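Local atomic coordinates of solute-binding protein Csal_2479 (PDB entry 4P1L), a protein that binds D-glucuronate in the periplasm and probably delivers it to a tripartite ATP-independent (TRAP) permease for uptake into the cytoplasm. Residues D72-T77 / G90-I95; F106-K109 / D113-R116; I117-I122 / E264-W269; V175-E180 / T227-L232; S211-G216 / K277-D282. One frame throughout, in Å; residues are numbered along the deposited sequence.

Interaction 1. Residues D72-T77 / G90-I95; sequences DAIEQT and GPMGPI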
# COMPACT_ATOMS: atom_id res chain seq x y z
N ASP A 72 -8.59 11.43 3.37
CA ASP A 72 -9.95 11.94 3.32
C ASP A 72 -10.92 10.87 2.80
O ASP A 72 -12.03 10.77 3.27
CB ASP A 72 -10.04 13.18 2.43
CG ASP A 72 -9.22 14.35 2.99
OD1 ASP A 72 -9.22 14.53 4.23
OD2 ASP A 72 -8.56 15.05 2.18
N ALA A 73 -10.47 10.07 1.84
CA ALA A 73 -11.31 8.98 1.29
C ALA A 73 -11.58 7.89 2.32
O ALA A 73 -12.69 7.33 2.36
CB ALA A 73 -10.66 8.38 0.04
N ILE A 74 -10.58 7.57 3.14
CA ILE A 74 -10.78 6.59 4.19
C ILE A 74 -11.89 7.09 5.10
O ILE A 74 -12.81 6.35 5.43
CB ILE A 74 -9.51 6.32 5.00
CG1 ILE A 74 -8.53 5.51 4.18
CG2 ILE A 74 -9.85 5.57 6.28
CD1 ILE A 74 -7.14 5.38 4.83
N GLU A 75 -11.82 8.37 5.47
CA GLU A 75 -12.83 8.99 6.31
C GLU A 75 -14.23 8.92 5.70
O GLU A 75 -15.18 8.55 6.37
CB GLU A 75 -12.46 10.45 6.58
CG GLU A 75 -13.41 11.19 7.50
CD GLU A 75 -12.83 12.55 7.95
OE1 GLU A 75 -12.04 13.17 7.19
OE2 GLU A 75 -13.17 12.99 9.08
N GLN A 76 -14.34 9.27 4.42
CA GLN A 76 -15.61 9.25 3.73
C GLN A 76 -16.17 7.84 3.63
O GLN A 76 -17.37 7.66 3.62
CB GLN A 76 -15.47 9.80 2.31
CG GLN A 76 -15.17 11.28 2.19
CD GLN A 76 -15.03 11.69 0.74
OE1 GLN A 76 -16.01 11.68 -0.02
NE2 GLN A 76 -13.81 12.00 0.32
N THR A 77 -15.29 6.84 3.53
CA THR A 77 -15.76 5.45 3.44
C THR A 77 -16.24 4.93 4.80
O THR A 77 -17.25 4.23 4.89
CB THR A 77 -14.67 4.53 2.84
OG1 THR A 77 -14.24 5.06 1.59
CG2 THR A 77 -15.25 3.14 2.59
N GLY A 90 -0.88 1.33 4.70
CA GLY A 90 -0.03 2.33 5.34
C GLY A 90 -0.79 3.49 5.97
O GLY A 90 -0.65 3.75 7.17
N PRO A 91 -1.57 4.23 5.16
CA PRO A 91 -2.41 5.30 5.65
C PRO A 91 -3.50 4.82 6.57
O PRO A 91 -4.16 5.65 7.22
CB PRO A 91 -3.03 5.89 4.39
CG PRO A 91 -2.20 5.44 3.30
CD PRO A 91 -1.59 4.16 3.68
N MSE A 92 -3.73 3.51 6.61
CA MSE A 92 -4.74 2.95 7.52
C MSE A 92 -4.18 2.89 8.96
O MSE A 92 -4.94 2.85 9.93
CB MSE A 92 -5.17 1.57 7.05
CG MSE A 92 -6.39 0.95 7.71
SE MSE A 92 -8.00 1.99 7.36
CE MSE A 92 -8.07 1.77 5.42
N GLY A 93 -2.86 2.90 9.09
CA GLY A 93 -2.22 2.78 10.40
C GLY A 93 -2.66 3.82 11.42
O GLY A 93 -2.99 3.48 12.57
N PRO A 94 -2.68 5.09 11.02
CA PRO A 94 -3.14 6.10 11.98
C PRO A 94 -4.62 5.99 12.38
O PRO A 94 -5.03 6.64 13.34
CB PRO A 94 -2.89 7.42 11.24
CG PRO A 94 -1.69 7.11 10.34
CD PRO A 94 -1.83 5.66 9.95
N ILE A 95 -5.39 5.17 11.67
CA ILE A 95 -6.82 5.07 11.91
C ILE A 95 -7.16 3.79 12.67
O ILE A 95 -8.04 3.79 13.53
CB ILE A 95 -7.56 5.14 10.56
CG1 ILE A 95 -7.27 6.52 9.94
CG2 ILE A 95 -9.05 4.96 10.76
CD1 ILE A 95 -7.30 6.55 8.48
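Ile74, on the helix of 72-77, and the selenomethionine Met92, in a type I turn running from Gly90 to Gly93, mark the closest approach of the two backbones, with their CA atoms 7.8 Å apart. The side chains meet through apolar contacts alone, though Ile74 CD1 also lies close to the carbonyl O of Pro91, and a single isoleucine supplies the helix side. Both of its branches are used. The short branch of Ile74, CG2, stands anti to the backbone N (chi1 of CG1 -73°) and presses on CD1 of Ile95 at 3.5 Å. The long branch reaches further across the turn: Ile74 CD1 lies 3.8 Å from CE of Met92 and 4.2 Å from CB of Pro91. Met92 does not aim its CB at the helix; bends at chi2 (64°) and chi3 (63°) fold the chain so that the terminal methyl comes back against the long branch of Ile74. Here a beta-alpha-beta crossover meets the loop that follows it. Helix 70-78 connects the parallel strands 59-62 and 84-88 in one domain of a type II periplasmic-binding-protein fold, and residues 90-95 come just after the second of these strands. Phe87 of that strand touches both Ile74 and Met92. The turn is closed by Gly93 N bonding to Gly90 O at 3.0 Å, while Gly90 N is held by the side chain of Asn88, a ligand-pocket residue. Pro91 brings the loop close to that pocket: its side chain is about 4 Å from that of the glucuronate-binding Gln70 and about 6 Å from the bound sugar.

Interaction 2. Residues F106-K109 / D113-R116; sequences FIFK and DMYR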
# COMPACT_ATOMS: atom_id res chain seq x y z
N PHE A 106 10.37 -4.18 6.92
CA PHE A 106 10.89 -5.56 6.80
C PHE A 106 10.09 -6.63 7.55
O PHE A 106 10.58 -7.73 7.77
CB PHE A 106 12.38 -5.60 7.23
CG PHE A 106 13.26 -4.67 6.44
CD1 PHE A 106 13.70 -5.03 5.17
CD2 PHE A 106 13.62 -3.42 6.93
CE1 PHE A 106 14.50 -4.18 4.44
CE2 PHE A 106 14.42 -2.57 6.19
CZ PHE A 106 14.85 -2.94 4.95
N ILE A 107 8.85 -6.35 7.94
CA ILE A 107 8.12 -7.37 8.68
C ILE A 107 7.83 -8.59 7.80
O ILE A 107 7.80 -9.72 8.29
CB ILE A 107 6.84 -6.83 9.36
CG1 ILE A 107 6.38 -7.87 10.38
CG2 ILE A 107 5.77 -6.45 8.33
CD1 ILE A 107 5.37 -7.35 11.34
N PHE A 108 7.62 -8.37 6.50
CA PHE A 108 7.44 -9.46 5.54
C PHE A 108 8.74 -9.70 4.77
O PHE A 108 9.42 -8.75 4.39
CB PHE A 108 6.32 -9.15 4.53
CG PHE A 108 4.95 -9.06 5.15
CD1 PHE A 108 4.35 -10.19 5.70
CD2 PHE A 108 4.29 -7.85 5.21
CE1 PHE A 108 3.11 -10.11 6.27
CE2 PHE A 108 3.04 -7.77 5.78
CZ PHE A 108 2.46 -8.90 6.33
N LYS A 109 9.08 -10.97 4.53
CA LYS A 109 10.30 -11.33 3.80
C LYS A 109 10.11 -11.16 2.28
O LYS A 109 11.07 -10.91 1.55
CB LYS A 109 10.69 -12.78 4.12
CG LYS A 109 11.18 -13.00 5.54
CD LYS A 109 11.65 -14.43 5.78
CE LYS A 109 12.12 -14.63 7.23
NZ LYS A 109 12.58 -16.04 7.47
N ASP A 113 5.16 -14.16 0.83
CA ASP A 113 4.91 -14.44 2.23
C ASP A 113 3.71 -13.60 2.69
O ASP A 113 2.84 -14.07 3.44
CB ASP A 113 6.12 -14.09 3.11
CG ASP A 113 7.26 -15.10 2.97
OD1 ASP A 113 7.15 -16.22 3.51
OD2 ASP A 113 8.28 -14.77 2.35
N MSE A 114 3.67 -12.36 2.25
CA MSE A 114 2.58 -11.47 2.67
C MSE A 114 1.23 -12.00 2.19
O MSE A 114 0.26 -12.05 2.97
CB MSE A 114 2.85 -10.04 2.18
CG MSE A 114 1.74 -9.05 2.45
SE MSE A 114 0.29 -9.08 1.12
CE MSE A 114 1.35 -8.60 -0.45
N TYR A 115 1.15 -12.45 0.94
CA TYR A 115 -0.10 -13.02 0.42
C TYR A 115 -0.59 -14.22 1.22
O TYR A 115 -1.77 -14.31 1.58
CB TYR A 115 0.06 -13.45 -1.04
CG TYR A 115 0.18 -12.35 -2.06
CD1 TYR A 115 -0.62 -11.21 -2.01
CD2 TYR A 115 1.06 -12.47 -3.12
CE1 TYR A 115 -0.51 -10.22 -2.95
CE2 TYR A 115 1.15 -11.48 -4.09
CZ TYR A 115 0.37 -10.36 -3.99
OH TYR A 115 0.47 -9.38 -4.94
N ARG A 116 0.33 -15.14 1.50
CA ARG A 116 0.01 -16.35 2.26
C ARG A 116 -0.53 -15.99 3.64
O ARG A 116 -1.54 -16.55 4.11
CB ARG A 116 1.26 -17.21 2.42
CG ARG A 116 1.02 -18.46 3.22
CD ARG A 116 2.25 -19.31 3.28
NE ARG A 116 3.19 -18.74 4.23
CZ ARG A 116 4.37 -18.21 3.92
NH1 ARG A 116 4.79 -18.17 2.66
NH2 ARG A 116 5.13 -17.72 4.88
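Phe108 turns CG away from its carbonyl carbon and beside its backbone N (chi1 -66°), whereas the selenomethionine Met114 sends CG anti to its own N (chi1 175°), and these two choices lay the start of the Met114 side chain over the phenylalanine ring. The result is a CH-pi contact: Met114 CB stands 3.8 Å from the centroid of the Phe108 ring, only 13° from the ring normal. Neighbouring carbons extend the cover across the same face, with Met114 CA 3.7 Å from CD1 of Phe108 and Met114 CG 3.8 Å from its CE2. Further bends at chi2 and chi3 then lead the selenium away from the ring, so the stem of the residue, not its tip, does the packing. A polar margin borders this pair. Asp113 OD2 approaches CB of Lys109 at 3.6 Å, but its hydrogen bond is to Ser110 OG, in the short link between the two segments. The other oxygen, OD1, is gripped by both terminal nitrogens of Arg116, one turn along the helix; the shorter bond, from NH2 at 2.9 Å, uses the anti lone pair of OD1. Two different partners thus fix the rotation of the carboxylate, while the extended Lys109 chain carries its amine away from it. The contact folds the incoming loop back against the start of helix 111-118. Ile321 of helix 315-323 adds to the packing on Phe108, Gln325 bonds the backbone of Ile107 and Lys109, and Met114 reaches Ile231 beyond the end of strand 223-230.

Interaction 3. Residues I117-I122 / E264-W269; sequences IMDGEI and EQRALW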
# COMPACT_ATOMS: atom_id res chain seq x y z
N ILE A 117 0.14 -15.04 4.29
CA ILE A 117 -0.25 -14.61 5.62
C ILE A 117 -1.59 -13.89 5.63
O ILE A 117 -2.46 -14.17 6.46
CB ILE A 117 0.86 -13.72 6.25
CG1 ILE A 117 2.05 -14.60 6.66
CG2 ILE A 117 0.32 -12.94 7.44
CD1 ILE A 117 3.31 -13.84 6.91
N MSE A 118 -1.79 -12.98 4.68
CA MSE A 118 -2.99 -12.17 4.66
C MSE A 118 -4.20 -12.98 4.21
O MSE A 118 -5.32 -12.61 4.55
CB MSE A 118 -2.80 -10.93 3.75
CG MSE A 118 -1.69 -9.98 4.22
SE MSE A 118 -1.97 -9.33 6.07
CE MSE A 118 -3.56 -8.23 5.67
N ASP A 119 -4.00 -14.06 3.46
CA ASP A 119 -5.12 -14.90 3.01
C ASP A 119 -5.51 -15.92 4.07
O ASP A 119 -6.49 -16.64 3.90
CB ASP A 119 -4.76 -15.65 1.72
CG ASP A 119 -4.70 -14.75 0.49
OD1 ASP A 119 -5.32 -13.66 0.47
OD2 ASP A 119 -4.04 -15.18 -0.50
N GLY A 120 -4.71 -16.03 5.12
CA GLY A 120 -5.01 -16.96 6.19
C GLY A 120 -5.56 -16.28 7.43
O GLY A 120 -6.10 -15.16 7.38
N GLU A 121 -5.42 -16.96 8.55
CA GLU A 121 -6.03 -16.52 9.80
C GLU A 121 -5.53 -15.16 10.26
O GLU A 121 -6.29 -14.36 10.78
CB GLU A 121 -5.82 -17.56 10.91
CG GLU A 121 -6.43 -17.16 12.24
CD GLU A 121 -5.51 -16.30 13.10
OE1 GLU A 121 -4.26 -16.47 13.07
OE2 GLU A 121 -6.04 -15.43 13.84
N ILE A 122 -4.24 -14.89 10.06
CA ILE A 122 -3.69 -13.60 10.46
C ILE A 122 -4.39 -12.47 9.69
O ILE A 122 -4.73 -11.43 10.26
CB ILE A 122 -2.17 -13.60 10.25
CG1 ILE A 122 -1.50 -14.49 11.28
CG2 ILE A 122 -1.61 -12.19 10.32
CD1 ILE A 122 -0.00 -14.68 11.04
N GLU A 264 -7.19 -11.50 -9.79
CA GLU A 264 -6.85 -10.84 -11.05
C GLU A 264 -5.79 -9.77 -10.80
O GLU A 264 -4.79 -9.70 -11.51
CB GLU A 264 -8.09 -10.19 -11.69
CG GLU A 264 -7.73 -9.46 -12.99
CD GLU A 264 -8.88 -8.66 -13.60
OE1 GLU A 264 -9.96 -8.57 -12.99
OE2 GLU A 264 -8.69 -8.13 -14.70
N GLN A 265 -6.02 -8.94 -9.78
CA GLN A 265 -5.09 -7.88 -9.45
C GLN A 265 -3.68 -8.42 -9.21
O GLN A 265 -2.70 -7.80 -9.62
CB GLN A 265 -5.55 -7.13 -8.21
CG GLN A 265 -4.72 -5.88 -7.94
CD GLN A 265 -3.51 -6.11 -7.04
OE1 GLN A 265 -3.39 -7.12 -6.35
NE2 GLN A 265 -2.62 -5.16 -7.03
N ARG A 266 -3.56 -9.55 -8.52
CA ARG A 266 -2.22 -10.08 -8.22
C ARG A 266 -1.50 -10.59 -9.48
O ARG A 266 -0.29 -10.42 -9.62
CB ARG A 266 -2.30 -11.17 -7.16
CG ARG A 266 -2.86 -10.66 -5.83
CD ARG A 266 -2.99 -11.79 -4.85
NE ARG A 266 -3.73 -11.41 -3.66
CZ ARG A 266 -3.91 -12.21 -2.62
NH1 ARG A 266 -3.37 -13.42 -2.59
NH2 ARG A 266 -4.60 -11.78 -1.58
N ALA A 267 -2.26 -11.16 -10.41
CA ALA A 267 -1.70 -11.58 -11.69
C ALA A 267 -1.27 -10.36 -12.53
O ALA A 267 -0.17 -10.36 -13.09
CB ALA A 267 -2.72 -12.44 -12.47
N LEU A 268 -2.16 -9.36 -12.63
CA LEU A 268 -1.85 -8.11 -13.34
C LEU A 268 -0.65 -7.41 -12.72
O LEU A 268 0.18 -6.80 -13.42
CB LEU A 268 -3.04 -7.17 -13.29
CG LEU A 268 -4.28 -7.60 -14.06
CD1 LEU A 268 -5.44 -6.61 -13.83
CD2 LEU A 268 -3.95 -7.74 -15.55
N TRP A 269 -0.60 -7.48 -11.39
CA TRP A 269 0.49 -6.87 -10.65
C TRP A 269 1.86 -7.38 -11.10
O TRP A 269 2.77 -6.59 -11.37
CB TRP A 269 0.35 -7.09 -9.15
CG TRP A 269 1.43 -6.38 -8.43
CD1 TRP A 269 2.54 -6.94 -7.86
CD2 TRP A 269 1.55 -4.96 -8.25
NE1 TRP A 269 3.34 -5.95 -7.33
CE2 TRP A 269 2.77 -4.73 -7.57
CE3 TRP A 269 0.77 -3.87 -8.62
CZ2 TRP A 269 3.19 -3.45 -7.20
CZ3 TRP A 269 1.18 -2.59 -8.27
CH2 TRP A 269 2.40 -2.40 -7.58
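Arg266 and Asp119 carry this contact alone, and almost all of the surface buried between the two segments is theirs. Their backbones stay well apart, with CA atoms 12.6 Å from each other, so the gap is spanned by an arginine chain extended from CG to NE that meets the shorter aspartate head-on. The guanidinium and carboxylate planes differ by just 6°, and the two groups join end-on in a bidentate salt bridge. Arg266 NH1 bonds to Asp119 OD2 at 2.8 Å with a nearly straight N-H...O angle of 170°, using the syn lone pair of that oxygen. Alongside it, Arg266 NH2 reaches Asp119 OD1 at 2.9 Å, also from the syn side and slightly out of the carboxylate plane. NH2 has a second acceptor in the carbonyl O of Trp140, near the end of strand 135-141, which ties the guanidinium to the sheet as well. Asp119 comes where helix 111-118 gives way to helix 121-132, right before Gly120, the N-cap residue of the second. Arg266 belongs to the long helix 248-282, a hallmark of TRAP solute-binding proteins. With one bond to each oxygen, in a common plane, turning either group would strain or break a bond; at this surface site the pairing probably also lets the two charges neutralise each other, giving a directional link between distant stretches of chain with almost no apolar contact between the two segments themselves.

Interaction 4. Residues V175-E180 / T227-L232; sequences VQMIDE and TEHLIL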
# COMPACT_ATOMS: atom_id res chain seq x y z
N VAL A 175 8.57 8.11 9.08
CA VAL A 175 9.57 9.11 9.45
C VAL A 175 10.63 8.46 10.35
O VAL A 175 11.84 8.67 10.17
CB VAL A 175 8.90 10.30 10.14
CG1 VAL A 175 9.95 11.33 10.63
CG2 VAL A 175 7.90 10.94 9.21
N GLN A 176 10.18 7.66 11.32
CA GLN A 176 11.11 6.95 12.16
C GLN A 176 12.00 6.06 11.30
O GLN A 176 13.22 5.98 11.52
CB GLN A 176 10.37 6.15 13.24
CG GLN A 176 11.18 5.90 14.47
CD GLN A 176 10.42 5.11 15.51
OE1 GLN A 176 9.28 4.68 15.28
NE2 GLN A 176 11.06 4.89 16.66
N MSE A 177 11.41 5.39 10.32
CA MSE A 177 12.17 4.52 9.42
C MSE A 177 13.30 5.26 8.68
O MSE A 177 14.46 4.85 8.74
CB MSE A 177 11.23 3.87 8.40
CG MSE A 177 11.92 3.05 7.34
SE MSE A 177 10.67 2.39 6.00
CE MSE A 177 10.57 4.08 4.97
N ILE A 178 12.96 6.37 8.01
CA ILE A 178 13.96 7.16 7.32
C ILE A 178 15.03 7.71 8.30
O ILE A 178 16.23 7.71 8.00
CB ILE A 178 13.33 8.32 6.56
CG1 ILE A 178 12.40 7.80 5.45
CG2 ILE A 178 14.42 9.23 5.95
CD1 ILE A 178 13.09 6.98 4.38
N ASP A 179 14.58 8.18 9.46
CA ASP A 179 15.49 8.74 10.42
C ASP A 179 16.49 7.72 10.92
O ASP A 179 17.66 8.03 11.07
CB ASP A 179 14.72 9.31 11.64
CG ASP A 179 14.01 10.60 11.33
OD1 ASP A 179 13.99 11.03 10.15
OD2 ASP A 179 13.45 11.17 12.27
N GLU A 180 16.01 6.52 11.20
CA GLU A 180 16.90 5.43 11.62
C GLU A 180 17.85 5.00 10.49
O GLU A 180 18.97 4.57 10.76
CB GLU A 180 16.08 4.24 12.09
CG GLU A 180 15.34 4.49 13.44
CD GLU A 180 16.28 4.63 14.63
OE1 GLU A 180 17.51 4.51 14.47
OE2 GLU A 180 15.78 4.87 15.75
N THR A 227 16.15 -1.19 -1.54
CA THR A 227 15.97 -1.42 -0.12
C THR A 227 14.82 -2.38 0.23
O THR A 227 14.92 -3.09 1.23
CB THR A 227 15.77 -0.09 0.60
OG1 THR A 227 14.77 0.68 -0.09
CG2 THR A 227 17.10 0.68 0.69
N GLU A 228 13.71 -2.37 -0.53
CA GLU A 228 12.59 -3.30 -0.36
C GLU A 228 12.16 -3.34 1.11
O GLU A 228 11.94 -4.40 1.70
CB GLU A 228 12.95 -4.68 -0.94
CG GLU A 228 13.29 -4.58 -2.42
CD GLU A 228 13.68 -5.88 -3.08
OE1 GLU A 228 13.33 -6.07 -4.26
OE2 GLU A 228 14.37 -6.67 -2.46
N HIS A 229 12.01 -2.13 1.66
CA HIS A 229 11.87 -1.90 3.10
C HIS A 229 10.45 -2.03 3.66
O HIS A 229 10.30 -2.19 4.87
CB HIS A 229 12.44 -0.52 3.45
CG HIS A 229 11.92 0.59 2.60
ND1 HIS A 229 12.68 1.24 1.66
CD2 HIS A 229 10.70 1.18 2.56
CE1 HIS A 229 11.95 2.16 1.06
NE2 HIS A 229 10.74 2.15 1.60
N LEU A 230 9.44 -1.99 2.78
CA LEU A 230 8.02 -2.12 3.14
C LEU A 230 7.33 -2.99 2.11
O LEU A 230 7.56 -2.85 0.92
CB LEU A 230 7.31 -0.77 3.21
CG LEU A 230 7.67 0.14 4.37
CD1 LEU A 230 7.27 1.57 4.05
CD2 LEU A 230 7.05 -0.36 5.68
N ILE A 231 6.50 -3.90 2.60
CA ILE A 231 5.66 -4.72 1.77
C ILE A 231 4.26 -4.55 2.37
O ILE A 231 3.90 -5.15 3.40
CB ILE A 231 6.14 -6.18 1.80
CG1 ILE A 231 7.46 -6.29 1.03
CG2 ILE A 231 5.10 -7.07 1.20
CD1 ILE A 231 8.23 -7.58 1.31
N LEU A 232 3.50 -3.65 1.76
CA LEU A 232 2.23 -3.21 2.31
C LEU A 232 1.08 -3.90 1.58
O LEU A 232 0.93 -3.78 0.35
CB LEU A 232 2.12 -1.70 2.21
CG LEU A 232 2.98 -0.93 3.24
CD1 LEU A 232 3.09 0.55 2.87
CD2 LEU A 232 2.37 -1.10 4.64
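Met177, a selenomethionine, reaches from helix 172-181 into the angle between His229 and Leu230, and the tight part of the contact lies on the histidine side. There SE comes within 3.6 Å of His229 CD2, and the two side chains cross at about a right angle. The approach to the ring is oblique, with SE 4.3 Å from the centroid of His229 and 43° off the ring normal. A bend at chi3 (80°) then carries the terminal methyl along the imidazole, placing Met177 CE 3.9 Å from His229 NE2. On the leucine side the fit is looser: the two side chains reach toward each other tip to tip, with SE of Met177 and CD1 of Leu230 4.0 Å apart. Helix 172-181 connects the parallel strands 165-168 and 184-187 as a beta-alpha-beta unit, and Met177 joins it to strand 223-230 of the neighbouring mixed sheet. His229 takes the crowded position between its backbone N and carbonyl carbon (chi1 51°), which brings ND1 to 2.8 Å from Thr227 OG1. Its NE2 is bonded to Glu206 OE1, so both ring nitrogens have a partner and the imidazole is fixed in rotation. With an alanine here, Thr227 OG1 and Glu206 OE1 would probably each lose a partner, and a gap would open beside the selenium. The ring also touches Arg146, a glucuronate-binding residue, which puts this buried packing in the second shell of the pocket. By contrast, the far side of the helix turns outward, where Asp179 is exposed and Gln176 and Glu180 are partly so.

Interaction 5. Residues S211-G216 / K277-D282; sequences SYESSG and KQKILD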
# COMPACT_ATOMS: atom_id res chain seq x y z
N SER A 211 4.40 2.29 -9.24
CA SER A 211 4.11 3.65 -8.80
C SER A 211 5.20 4.61 -9.24
O SER A 211 4.91 5.69 -9.78
CB SER A 211 3.96 3.69 -7.28
OG SER A 211 2.71 3.13 -6.89
N TYR A 212 6.45 4.19 -9.03
CA TYR A 212 7.62 4.95 -9.42
C TYR A 212 7.52 5.32 -10.89
O TYR A 212 7.81 6.44 -11.26
CB TYR A 212 8.85 4.11 -9.13
CG TYR A 212 10.19 4.66 -9.56
CD1 TYR A 212 10.64 5.88 -9.12
CD2 TYR A 212 11.03 3.91 -10.40
CE1 TYR A 212 11.92 6.36 -9.49
CE2 TYR A 212 12.28 4.37 -10.76
CZ TYR A 212 12.73 5.59 -10.30
OH TYR A 212 13.98 6.01 -10.68
N GLU A 213 7.09 4.37 -11.71
CA GLU A 213 6.95 4.57 -13.16
C GLU A 213 5.69 5.37 -13.53
O GLU A 213 5.80 6.44 -14.17
CB GLU A 213 7.00 3.21 -13.89
CG GLU A 213 6.63 3.30 -15.39
CD GLU A 213 5.13 3.13 -15.66
OE1 GLU A 213 4.54 2.15 -15.18
OE2 GLU A 213 4.54 3.98 -16.38
N SER A 214 4.52 4.90 -13.10
CA SER A 214 3.27 5.53 -13.52
C SER A 214 3.12 6.97 -13.04
O SER A 214 2.57 7.80 -13.75
CB SER A 214 2.03 4.72 -13.11
OG SER A 214 1.91 4.63 -11.70
N SER A 215 3.63 7.27 -11.85
CA SER A 215 3.59 8.64 -11.31
C SER A 215 4.52 9.62 -12.02
O SER A 215 4.40 10.82 -11.84
CB SER A 215 4.03 8.64 -9.85
OG SER A 215 5.42 8.32 -9.78
N GLY A 216 5.49 9.10 -12.78
CA GLY A 216 6.48 9.92 -13.45
C GLY A 216 7.69 10.26 -12.58
O GLY A 216 8.55 11.01 -13.02
N LYS A 277 9.37 -1.94 -14.86
CA LYS A 277 10.83 -2.03 -14.77
C LYS A 277 11.52 -1.86 -16.11
O LYS A 277 12.53 -1.14 -16.21
CB LYS A 277 11.26 -3.35 -14.16
CG LYS A 277 12.75 -3.46 -13.92
CD LYS A 277 13.07 -4.74 -13.17
CE LYS A 277 14.57 -4.94 -13.08
NZ LYS A 277 14.88 -6.24 -12.47
N GLN A 278 11.01 -2.52 -17.14
CA GLN A 278 11.64 -2.44 -18.45
C GLN A 278 11.54 -1.01 -18.99
O GLN A 278 12.47 -0.49 -19.60
CB GLN A 278 11.01 -3.42 -19.44
CG GLN A 278 11.89 -3.63 -20.70
CD GLN A 278 13.35 -3.96 -20.36
OE1 GLN A 278 13.64 -4.93 -19.64
NE2 GLN A 278 14.28 -3.14 -20.86
N LYS A 279 10.41 -0.37 -18.74
CA LYS A 279 10.21 0.99 -19.20
C LYS A 279 11.21 1.94 -18.54
O LYS A 279 11.85 2.74 -19.20
CB LYS A 279 8.78 1.44 -18.95
CG LYS A 279 8.57 2.93 -19.16
CD LYS A 279 7.09 3.29 -19.10
CE LYS A 279 6.88 4.78 -19.21
NZ LYS A 279 5.48 5.21 -18.83
N ILE A 280 11.35 1.86 -17.23
CA ILE A 280 12.27 2.76 -16.56
C ILE A 280 13.72 2.44 -16.92
O ILE A 280 14.55 3.35 -17.05
CB ILE A 280 12.05 2.76 -15.01
CG1 ILE A 280 12.37 1.40 -14.42
CG2 ILE A 280 10.63 3.16 -14.68
CD1 ILE A 280 12.35 1.41 -12.89
N LEU A 281 14.04 1.16 -17.14
CA LEU A 281 15.39 0.84 -17.58
C LEU A 281 15.65 1.42 -18.96
O LEU A 281 16.71 2.01 -19.18
CB LEU A 281 15.66 -0.66 -17.59
CG LEU A 281 15.94 -1.30 -16.23
CD1 LEU A 281 16.01 -2.80 -16.40
CD2 LEU A 281 17.25 -0.76 -15.63
N ASP A 282 14.70 1.27 -19.88
CA ASP A 282 14.88 1.82 -21.22
C ASP A 282 15.04 3.34 -21.20
O ASP A 282 15.63 3.93 -22.13
CB ASP A 282 13.71 1.44 -22.13
CG ASP A 282 13.71 -0.03 -22.48
OD1 ASP A 282 14.74 -0.69 -22.22
OD2 ASP A 282 12.69 -0.52 -23.01
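Ile280 supplies the apolar half of this contact, meeting both Tyr212 and Glu213 where the two helices run close, with the CA atoms of Glu213 and Ile280 6.6 Å apart. Its CG1 lies between the backbone N and the carbonyl carbon (chi1 65°), which spreads the two branches toward different partners. Ile280 CD1 touches the edge of the tyrosine ring in its plane, 3.6 Å from Tyr212 CE2. The other branch, Ile280 CG2, packs on CB of Glu213 at 3.7 Å.

The charged half involves Glu213 and Lys279, the latter exposed. Glu213 bends at chi2 (-89°), and its OE2 receives a hydrogen bond from Lys279 NZ at 2.9 Å, on the anti side and 32° out of the carboxylate plane. This salt bridge rests on apolar contact too, since Lys279 CD lies 3.7 Å from Glu213 CG. The second oxygen, OE1, is bonded to Ser276 OG, so helix 248-282 grips the carboxylate at both oxygens. Were Glu213 an alanine, the Lys279 ammonium and the Ser276 hydroxyl would probably be left without this carboxylate.

Tyr209 of helix 209-214 and Ile287 of strand 286-288 also pack on Ile280. Tyr212 bonds through OH to Ala221 O and sets its ring against Tyr149 and Tyr224, so the short helix, which brings Ser211 to the ligand pocket, is held between the four-stranded sheet and the end of the long helix.

Overall arrangement
Four contacts form a connected chain. Interactions 2 and 3 share helix 111-118, their centres 11 Å apart, and Tyr115 CD1 lies 3.5 Å from Arg266 CZ. Interaction 2 adjoins interaction 4 through a probable hydrogen bond of 2.9 Å between Phe106 N and His229 O. Interaction 4 touches interaction 1, where Leu232 CD2 approaches Gly90 N at 4.1 Å. Interaction 5 touches none of the others but shares helix 248-282 with interaction 3; it lies across the chain's centre from interaction 1, about 27 Å between centres. At the glucuronate pocket, Ser211 of interaction 5 lines the site, the side chain of Pro91 is about 6 Å from the bound sugar and that of Leu230 about 9 Å.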